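Siderophore enterobactin esterase (Emericella nidulans, PDB 6GUO) hydrolyses the bacterial siderophore enterobactin to N-(2,3-dihydroxybenzoyl)-L-serine, an esterase activity required for intracellular release of iron. Local coordinates at residues A15-A20 / V35-T40; Y185-P190 / L220-G225; E228-R233 / M254-E259. All coordinates share one frame; numbering follows the deposited sequence.

Interaction 1 (A15-A20 / V35-T40)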
loop_
_atom_site.group_PDB
_atom_site.type_symbol
_atom_site.label_atom_id
_atom_site.label_comp_id
_atom_site.label_asym_id
_atom_site.label_seq_id
_atom_site.Cartn_x
_atom_site.Cartn_y
_atom_site.Cartn_z
ATOM N N ALA A 15 10.060 -11.238 -2.192
ATOM C CA ALA A 15 8.975 -12.163 -2.549
ATOM C C ALA A 15 9.038 -13.472 -1.740
ATOM O O ALA A 15 8.868 -14.568 -2.277
ATOM C CB ALA A 15 9.002 -12.447 -4.043
ATOM N N ARG A 16 9.239 -13.325 -0.436
ATOM C CA ARG A 16 9.450 -14.423 0.491
ATOM C C ARG A 16 8.107 -14.928 1.000
ATOM O O ARG A 16 7.163 -14.147 1.134
ATOM C CB ARG A 16 10.266 -13.902 1.676
ATOM C CG ARG A 16 10.945 -14.971 2.496
ATOM C CD ARG A 16 11.994 -14.356 3.405
ATOM N NE ARG A 16 12.821 -15.397 4.002
ATOM C CZ ARG A 16 13.820 -16.034 3.389
ATOM N NH1 ARG A 16 14.493 -16.976 4.044
ATOM N NH2 ARG A 16 14.162 -15.746 2.132
ATOM N N ASN A 17 8.034 -16.225 1.286
ATOM C CA ASN A 17 6.836 -16.845 1.865
ATOM C C ASN A 17 5.579 -16.470 1.089
ATOM O O ASN A 17 4.605 -15.955 1.644
ATOM C CB ASN A 17 6.696 -16.490 3.356
ATOM C CG ASN A 17 7.724 -17.189 4.227
ATOM O OD1 ASN A 17 8.677 -17.794 3.728
ATOM N ND2 ASN A 17 7.531 -17.111 5.546
ATOM N N MET A 18 5.643 -16.685 -0.217
ATOM C CA MET A 18 4.466 -16.596 -1.060
ATOM C C MET A 18 4.516 -17.671 -2.133
ATOM O O MET A 18 5.586 -18.158 -2.502
ATOM C CB MET A 18 4.282 -15.193 -1.656
ATOM C CG MET A 18 5.496 -14.583 -2.320
ATOM S SD MET A 18 5.196 -12.892 -2.892
ATOM C CE MET A 18 5.050 -11.952 -1.373
ATOM N N ALA A 19 3.333 -18.056 -2.586
ATOM C CA ALA A 19 3.162 -19.104 -3.583
ATOM C C ALA A 19 1.924 -18.789 -4.392
ATOM O O ALA A 19 1.069 -18.008 -3.956
ATOM C CB ALA A 19 3.022 -20.458 -2.910
ATOM N N ALA A 20 1.840 -19.386 -5.574
ATOM C CA ALA A 20 0.706 -19.180 -6.458
ATOM C C ALA A 20 0.283 -20.504 -7.087
ATOM O O ALA A 20 1.101 -21.409 -7.259
ATOM C CB ALA A 20 1.050 -18.162 -7.533
ATOM N N VAL A 35 -0.981 -16.652 -2.527
ATOM C CA VAL A 35 -1.039 -16.849 -1.084
ATOM C C VAL A 35 0.271 -16.400 -0.444
ATOM O O VAL A 35 1.344 -16.758 -0.918
ATOM C CB VAL A 35 -1.306 -18.328 -0.730
ATOM C CG1 VAL A 35 -1.445 -18.508 0.780
ATOM C CG2 VAL A 35 -2.558 -18.831 -1.439
ATOM N N SER A 36 0.179 -15.617 0.630
ATOM C CA SER A 36 1.347 -15.265 1.427
ATOM C C SER A 36 1.092 -15.554 2.891
ATOM O O SER A 36 -0.053 -15.560 3.339
ATOM C CB SER A 36 1.727 -13.794 1.260
ATOM O OG SER A 36 0.761 -12.932 1.832
ATOM N N TRP A 37 2.177 -15.773 3.626
ATOM C CA TRP A 37 2.096 -16.112 5.041
ATOM C C TRP A 37 3.197 -15.409 5.829
ATOM O O TRP A 37 4.150 -14.901 5.235
ATOM C CB TRP A 37 2.116 -17.634 5.232
ATOM C CG TRP A 37 3.261 -18.345 4.605
ATOM C CD1 TRP A 37 4.418 -18.714 5.211
ATOM C CD2 TRP A 37 3.353 -18.806 3.254
ATOM N NE1 TRP A 37 5.235 -19.370 4.326
ATOM C CE2 TRP A 37 4.605 -19.438 3.114
ATOM C CE3 TRP A 37 2.503 -18.738 2.143
ATOM C CZ2 TRP A 37 5.029 -20.002 1.911
ATOM C CZ3 TRP A 37 2.922 -19.296 0.951
ATOM C CH2 TRP A 37 4.179 -19.917 0.843
ATOM N N PRO A 38 3.053 -15.341 7.168
ATOM C CA PRO A 38 4.002 -14.553 7.964
ATOM C C PRO A 38 5.466 -14.955 7.816
ATOM O O PRO A 38 5.782 -16.128 7.622
ATOM C CB PRO A 38 3.533 -14.793 9.400
ATOM C CG PRO A 38 2.074 -15.012 9.269
ATOM C CD PRO A 38 1.902 -15.771 7.986
ATOM N N LEU A 39 6.342 -13.964 7.936
ATOM C CA LEU A 39 7.773 -14.154 7.751
ATOM C C LEU A 39 8.449 -14.986 8.839
ATOM O O LEU A 39 9.526 -15.524 8.601
ATOM C CB LEU A 39 8.467 -12.792 7.642
ATOM C CG LEU A 39 8.121 -11.969 6.403
ATOM C CD1 LEU A 39 8.843 -10.634 6.474
ATOM C CD2 LEU A 39 8.470 -12.697 5.115
ATOM N N THR A 40 7.829 -15.088 10.018
ATOM C CA THR A 40 8.336 -15.958 11.082
ATOM C C THR A 40 8.090 -17.448 10.811
ATOM O O THR A 40 8.690 -18.293 11.471
ATOM C CB THR A 40 7.739 -15.587 12.455
ATOM O OG1 THR A 40 6.316 -15.483 12.355
ATOM C CG2 THR A 40 8.300 -14.261 12.930
HETATM O O HOH W 1 10.859 -15.676 6.010
#
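Two carbonyls grip the amide nitrogen of Asn17: ND2 donates to Pro38 O at 2.9 Å, and also to Trp41 O. This polar latch closes the open end of the beta hairpin made by strands 18-24 and 31-36, at one margin of the alpha/beta-hydrolase sheet. Asn17 CG stands anti to its own carbonyl carbon (chi1 -72°), which places the amide beside the NE1 rim of the Trp37 indole, the two planes 19° apart. Asn17 CB itself sits over the five-membered ring, 3.6 Å from its centroid, in a CH-pi contact, while Asn17 O lies over the indole centre. The indole can turn back toward the hairpin because Trp37 CG takes the crowded position between backbone N and carbonyl carbon; its NE1 is bonded to Ser42 O. Ala19 CB meets the ring at its edge, in plane.

Behind runs the antiparallel ladder. Ala19 and Val35 form a hydrogen-bonded pair, Val35 N reaching Ala19 O at 2.8 Å, nearly straight (169°). Met18 and Ser36 follow as a non-hydrogen-bonded pair, and Trp37 N then donates to Asn17 O at 3.1 Å. Farther along, Ala20 pairs with a strand of the second subunit, so the sheet continues through the dimer. At the hairpin mouth a water accepts from Arg16 NE at 2.8 Å and donates to Leu39 O.

Interaction 2 (Y185-P190 / L220-G225)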
loop_
_atom_site.group_PDB
_atom_site.type_symbol
_atom_site.label_atom_id
_atom_site.label_comp_id
_atom_site.label_asym_id
_atom_site.label_seq_id
_atom_site.Cartn_x
_atom_site.Cartn_y
_atom_site.Cartn_z
ATOM N N TYR A 185 -16.124 -7.977 6.673
ATOM C CA TYR A 185 -16.273 -7.548 5.285
ATOM C C TYR A 185 -15.701 -6.152 5.161
ATOM O O TYR A 185 -16.031 -5.263 5.943
ATOM C CB TYR A 185 -17.739 -7.557 4.872
ATOM C CG TYR A 185 -18.366 -8.920 5.019
ATOM C CD1 TYR A 185 -18.502 -9.766 3.925
ATOM C CD2 TYR A 185 -18.805 -9.376 6.264
ATOM C CE1 TYR A 185 -19.067 -11.024 4.061
ATOM C CE2 TYR A 185 -19.371 -10.630 6.408
ATOM C CZ TYR A 185 -19.497 -11.450 5.302
ATOM O OH TYR A 185 -20.052 -12.697 5.445
ATOM N N LEU A 186 -14.829 -5.979 4.181
ATOM C CA LEU A 186 -14.165 -4.713 3.935
ATOM C C LEU A 186 -14.562 -4.314 2.522
ATOM O O LEU A 186 -14.045 -4.852 1.545
ATOM C CB LEU A 186 -12.653 -4.879 4.093
ATOM C CG LEU A 186 -12.189 -5.471 5.427
ATOM C CD1 LEU A 186 -10.721 -5.850 5.350
ATOM C CD2 LEU A 186 -12.426 -4.497 6.573
ATOM N N ALA A 187 -15.534 -3.409 2.437
ATOM C CA ALA A 187 -16.093 -2.955 1.169
ATOM C C ALA A 187 -15.573 -1.550 0.878
ATOM O O ALA A 187 -16.084 -0.566 1.415
ATOM C CB ALA A 187 -17.611 -2.965 1.235
ATOM N N ALA A 188 -14.561 -1.475 0.023
ATOM C CA ALA A 188 -13.892 -0.219 -0.314
ATOM C C ALA A 188 -14.467 0.352 -1.607
ATOM O O ALA A 188 -14.514 -0.335 -2.626
ATOM C CB ALA A 188 -12.399 -0.455 -0.442
ATOM N N SER A 189 -14.928 1.603 -1.553
ATOM C CA SER A 189 -15.569 2.269 -2.690
ATOM C C SER A 189 -16.562 1.355 -3.411
ATOM O O SER A 189 -16.484 1.199 -4.617
ATOM C CB SER A 189 -14.497 2.754 -3.671
ATOM O OG SER A 189 -13.526 3.528 -2.993
ATOM N N PRO A 190 -17.492 0.736 -2.667
ATOM C CA PRO A 190 -18.362 -0.264 -3.291
ATOM C C PRO A 190 -19.262 0.365 -4.347
ATOM O O PRO A 190 -19.780 1.465 -4.137
ATOM C CB PRO A 190 -19.192 -0.782 -2.116
ATOM C CG PRO A 190 -19.231 0.365 -1.166
ATOM C CD PRO A 190 -17.865 0.977 -1.264
ATOM N N LEU A 220 -18.556 -4.928 9.358
ATOM C CA LEU A 220 -18.382 -4.254 8.060
ATOM C C LEU A 220 -17.587 -2.959 8.212
ATOM O O LEU A 220 -17.866 -2.158 9.104
ATOM C CB LEU A 220 -19.743 -3.932 7.428
ATOM C CG LEU A 220 -19.760 -3.096 6.140
ATOM C CD1 LEU A 220 -19.050 -3.806 4.995
ATOM C CD2 LEU A 220 -21.184 -2.742 5.748
ATOM N N ARG A 221 -16.620 -2.754 7.318
ATOM C CA ARG A 221 -15.964 -1.461 7.152
ATOM C C ARG A 221 -16.230 -0.968 5.740
ATOM O O ARG A 221 -15.852 -1.628 4.775
ATOM C CB ARG A 221 -14.458 -1.540 7.395
ATOM C CG ARG A 221 -13.804 -0.159 7.460
ATOM C CD ARG A 221 -12.332 -0.246 7.813
ATOM N NE ARG A 221 -11.770 1.054 8.211
ATOM C CZ ARG A 221 -10.955 1.823 7.480
ATOM N NH1 ARG A 221 -10.523 2.977 7.991
ATOM N NH2 ARG A 221 -10.554 1.471 6.261
ATOM N N LEU A 222 -16.901 0.179 5.642
ATOM C CA LEU A 222 -17.119 0.875 4.376
ATOM C C LEU A 222 -16.082 1.967 4.234
ATOM O O LEU A 222 -15.663 2.557 5.226
ATOM C CB LEU A 222 -18.509 1.513 4.347
ATOM C CG LEU A 222 -19.658 0.519 4.174
ATOM C CD1 LEU A 222 -20.961 1.115 4.671
ATOM C CD2 LEU A 222 -19.771 0.099 2.715
ATOM N N SER A 223 -15.679 2.251 3.001
ATOM C CA SER A 223 -14.782 3.376 2.757
ATOM C C SER A 223 -14.950 3.954 1.365
ATOM O O SER A 223 -15.487 3.303 0.465
ATOM C CB SER A 223 -13.323 2.974 3.000
ATOM O OG SER A 223 -12.861 2.072 2.008
ATOM N N PHE A 224 -14.496 5.193 1.207
ATOM C CA PHE A 224 -14.486 5.856 -0.089
ATOM C C PHE A 224 -13.518 7.026 -0.041
ATOM O O PHE A 224 -13.159 7.497 1.039
ATOM C CB PHE A 224 -15.899 6.327 -0.490
ATOM C CG PHE A 224 -16.521 7.304 0.471
ATOM C CD1 PHE A 224 -16.386 8.680 0.279
ATOM C CD2 PHE A 224 -17.248 6.851 1.571
ATOM C CE1 PHE A 224 -16.965 9.584 1.163
ATOM C CE2 PHE A 224 -17.831 7.749 2.455
ATOM C CZ PHE A 224 -17.688 9.113 2.255
ATOM N N GLY A 225 -13.073 7.466 -1.209
ATOM C CA GLY A 225 -12.267 8.682 -1.317
ATOM C C GLY A 225 -13.167 9.891 -1.480
ATOM O O GLY A 225 -14.168 9.816 -2.189
HETATM O O HOH W 2 -12.291 3.069 -0.569
#
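Four backbone hydrogen bonds, laced alternately between strands 185-188 and 220-225, form the first shell. Arg221 N donates to Tyr185 O at 2.9 Å, nearly along the C=O axis, and Arg221 O takes Ala187 N in return. The third bond, Ser223 N to Ala187 O, stretches to 3.3 Å. The last, Ser189 N to Ser223 O, is short at 2.7 Å although the donor stands above the carbonyl plane; it extends the ladder just past the strand's end, where Ser189 adopts a left-handed backbone.

On one face, Leu222 CD2 touches both Ala187 CB and Pro190 CG, the latter 3.9 Å away, while Leu220 CD1 packs against Tyr185 CB and Ala187 CB. The face of Leu186 and Arg221 is also apolar near the backbone: Leu186 CD2 packs on Arg221 CB at 3.7 Å, leaving the extended arginine chain to carry its guanidinium to Glu275 and Tyr279. Ser223 OG, in the crowded position between its backbone N and carbonyl carbon, lies over Ala188, 3.5 Å from its CB.

Farther out, one water donates to Ser189 OG at 2.8 Å and is also bonded to Ser223 OG. The Ser189 hydroxyl is further hydrogen-bonded to Glu228 OE2. Helix 254-268 backs the Leu220 and Pro190 side, and Ala188 bonds through its backbone to Gly163 and Ser165 of a probable nucleophile elbow. Adjacent parallel strands joined through intervening helices make a beta-alpha-beta crossover in the central sheet of an alpha/beta hydrolase.

Interaction 3 (E228-R233 / M254-E259)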
loop_
_atom_site.group_PDB
_atom_site.type_symbol
_atom_site.label_atom_id
_atom_site.label_comp_id
_atom_site.label_asym_id
_atom_site.label_seq_id
_atom_site.Cartn_x
_atom_site.Cartn_y
_atom_site.Cartn_z
ATOM N N GLU A 228 -14.273 10.972 -5.040
ATOM C CA GLU A 228 -15.012 10.060 -5.909
ATOM C C GLU A 228 -16.317 10.676 -6.430
ATOM O O GLU A 228 -16.579 10.637 -7.632
ATOM C CB GLU A 228 -15.256 8.718 -5.212
ATOM C CG GLU A 228 -13.959 7.947 -4.996
ATOM C CD GLU A 228 -14.188 6.502 -4.637
ATOM O OE1 GLU A 228 -14.711 5.764 -5.495
ATOM O OE2 GLU A 228 -13.845 6.112 -3.502
ATOM N N GLN A 229 -17.103 11.273 -5.538
ATOM C CA GLN A 229 -18.302 12.025 -5.946
ATOM C C GLN A 229 -17.996 13.477 -6.341
ATOM O O GLN A 229 -18.772 14.088 -7.079
ATOM C CB GLN A 229 -19.345 12.004 -4.832
ATOM C CG GLN A 229 -20.729 12.481 -5.253
ATOM C CD GLN A 229 -21.776 12.272 -4.177
ATOM O OE1 GLN A 229 -21.755 11.275 -3.456
ATOM N NE2 GLN A 229 -22.706 13.213 -4.070
ATOM N N TYR A 230 -16.879 14.019 -5.851
ATOM C CA TYR A 230 -16.507 15.417 -6.077
ATOM C C TYR A 230 -15.121 15.515 -6.720
ATOM O O TYR A 230 -14.149 15.895 -6.062
ATOM C CB TYR A 230 -16.560 16.173 -4.748
ATOM C CG TYR A 230 -17.929 16.125 -4.115
ATOM C CD1 TYR A 230 -18.950 16.975 -4.551
ATOM C CD2 TYR A 230 -18.219 15.211 -3.102
ATOM C CE1 TYR A 230 -20.216 16.927 -3.979
ATOM C CE2 TYR A 230 -19.482 15.155 -2.523
ATOM C CZ TYR A 230 -20.474 16.014 -2.965
ATOM O OH TYR A 230 -21.722 15.961 -2.395
ATOM N N PRO A 231 -15.025 15.166 -8.018
ATOM C CA PRO A 231 -13.714 15.123 -8.665
ATOM C C PRO A 231 -13.038 16.489 -8.787
ATOM O O PRO A 231 -13.711 17.522 -8.847
ATOM C CB PRO A 231 -14.004 14.521 -10.049
ATOM C CG PRO A 231 -15.467 14.636 -10.245
ATOM C CD PRO A 231 -16.092 14.646 -8.892
ATOM N N VAL A 232 -11.709 16.455 -8.798
ATOM C CA VAL A 232 -10.862 17.632 -8.898
ATOM C C VAL A 232 -10.064 17.503 -10.188
ATOM O O VAL A 232 -9.470 16.456 -10.455
ATOM C CB VAL A 232 -9.910 17.730 -7.688
ATOM C CG1 VAL A 232 -8.919 18.878 -7.853
ATOM C CG2 VAL A 232 -10.715 17.890 -6.403
ATOM N N ARG A 233 -10.039 18.572 -10.979
ATOM C CA ARG A 233 -9.354 18.538 -12.257
ATOM C C ARG A 233 -7.857 18.361 -12.046
ATOM O O ARG A 233 -7.248 19.075 -11.243
ATOM C CB ARG A 233 -9.619 19.806 -13.056
ATOM C CG ARG A 233 -9.066 19.727 -14.464
ATOM C CD ARG A 233 -9.692 20.761 -15.364
ATOM N NE ARG A 233 -9.162 20.658 -16.718
ATOM C CZ ARG A 233 -9.390 21.535 -17.692
ATOM N NH1 ARG A 233 -10.153 22.612 -17.484
ATOM N NH2 ARG A 233 -8.851 21.338 -18.892
ATOM N N MET A 254 -20.861 8.030 -5.137
ATOM C CA MET A 254 -20.118 7.130 -4.252
ATOM C C MET A 254 -20.204 7.537 -2.779
ATOM O O MET A 254 -20.539 6.710 -1.925
ATOM C CB MET A 254 -18.651 7.052 -4.686
ATOM C CG MET A 254 -17.784 6.098 -3.875
ATOM S SD MET A 254 -18.337 4.388 -3.915
ATOM C CE MET A 254 -18.070 3.956 -5.634
ATOM N N ASN A 255 -19.922 8.810 -2.502
ATOM C CA ASN A 255 -19.813 9.322 -1.131
ATOM C C ASN A 255 -21.153 9.236 -0.398
ATOM O O ASN A 255 -21.226 8.703 0.712
ATOM C CB ASN A 255 -19.334 10.786 -1.102
ATOM C CG ASN A 255 -17.991 11.004 -1.785
ATOM O OD1 ASN A 255 -17.612 10.289 -2.715
ATOM N ND2 ASN A 255 -17.270 12.027 -1.331
ATOM N N ASP A 256 -22.207 9.759 -1.023
ATOM C CA ASP A 256 -23.539 9.749 -0.410
ATOM C C ASP A 256 -24.144 8.341 -0.307
ATOM O O ASP A 256 -24.775 8.023 0.703
ATOM C CB ASP A 256 -24.504 10.700 -1.142
ATOM C CG ASP A 256 -24.155 12.178 -0.944
ATOM O OD1 ASP A 256 -23.522 12.541 0.071
ATOM O OD2 ASP A 256 -24.528 12.990 -1.813
ATOM N N ASN A 257 -23.956 7.503 -1.329
ATOM C CA ASN A 257 -24.434 6.110 -1.265
ATOM C C ASN A 257 -23.792 5.348 -0.096
ATOM O O ASN A 257 -24.487 4.640 0.635
ATOM C CB ASN A 257 -24.193 5.349 -2.582
ATOM C CG ASN A 257 -25.172 5.731 -3.686
ATOM O OD1 ASN A 257 -26.163 6.423 -3.457
ATOM N ND2 ASN A 257 -24.893 5.267 -4.905
ATOM N N CYS A 258 -22.479 5.506 0.084
ATOM C CA CYS A 258 -21.772 4.876 1.206
ATOM C C CYS A 258 -22.269 5.356 2.561
ATOM O O CYS A 258 -22.561 4.540 3.439
ATOM C CB CYS A 258 -20.270 5.129 1.131
ATOM S SG CYS A 258 -19.432 4.111 -0.083
ATOM N N GLU A 259 -22.341 6.678 2.726
ATOM C CA GLU A 259 -22.780 7.281 3.992
ATOM C C GLU A 259 -24.216 6.886 4.340
ATOM O O GLU A 259 -24.522 6.603 5.500
ATOM C CB GLU A 259 -22.649 8.813 3.954
ATOM C CG GLU A 259 -21.214 9.331 4.050
ATOM C CD GLU A 259 -20.584 9.191 5.435
ATOM O OE1 GLU A 259 -19.351 9.356 5.533
ATOM O OE2 GLU A 259 -21.296 8.917 6.427
HETATM O O HOH W 3 -19.257 9.092 -7.395
HETATM O O HOH W 4 -21.735 14.563 -0.083
#
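Over one face of the Tyr230 ring lies Gln229 CG, 4.0 Å above the plane and offset toward the rim. The ring's edge is met in plane by Asn255 ND2, 3.8 Å from Tyr230 CD2, with the amide turned 81° to the ring. Also at the edge, a water joins Tyr230 OH to Asp256 OD1.

Gln229 carries the contact. Its CG is anti to the backbone N (chi1 -167°) and the chain stays extended, so the carboxamide reaches the first turn of helix 254-268 and uses both its ends on one residue. OE1 accepts Asp256 N at 2.9 Å, in the carbonyl plane and almost straight, while NE2 donates to Asp256 OD2, also at 2.9 Å. Amide and carboxylate stand 84° apart, and the N-H meets OD2 from above the carboxylate plane. Two such bonds fix the rotation of the amide, and the nearby helix N-terminus would probably help keep Asp256 charged.

Asn255 grips the loop backbone: OD1 takes Gln229 N at 3.0 Å, with the donor above its carbonyl plane, and ND2 binds Ser226 O. Beside it a water links Glu228 O to Met254 N. Glu228 OE1 rests 3.5 Å from Met254 CG and is hydrogen-bonded to His284 ND1, a pairing consistent with the acid-histidine pair of an alpha/beta-hydrolase triad.

The loop lies between two helices, Pro231 packing on helix 239-252 and Gln229 on the start of helix 254-268, whose Met254, Asn255 and Cys258 in turn rest on Phe224 of strand 219-225.

Along the chain the three contacts come in series. Interaction 1 lies at the hairpin edge of the mixed sheet and interaction 2 between two of its inner parallel strands, their centres 26 Å apart without touching. Interaction 3 follows strand 219-225 and lies on the opposite side of the chain's centre from interaction 1, about 36 Å away between centres. Interactions 2 and 3, with centres 13 Å apart, do touch: Pro190 O and Ser189 O pack on the Met254 thioether, and Phe224 on Asn255. Dimer contacts thus lie at one margin of the sheet, while near the other Glu228, hydrogen-bonded to His284, probably belongs to the active site.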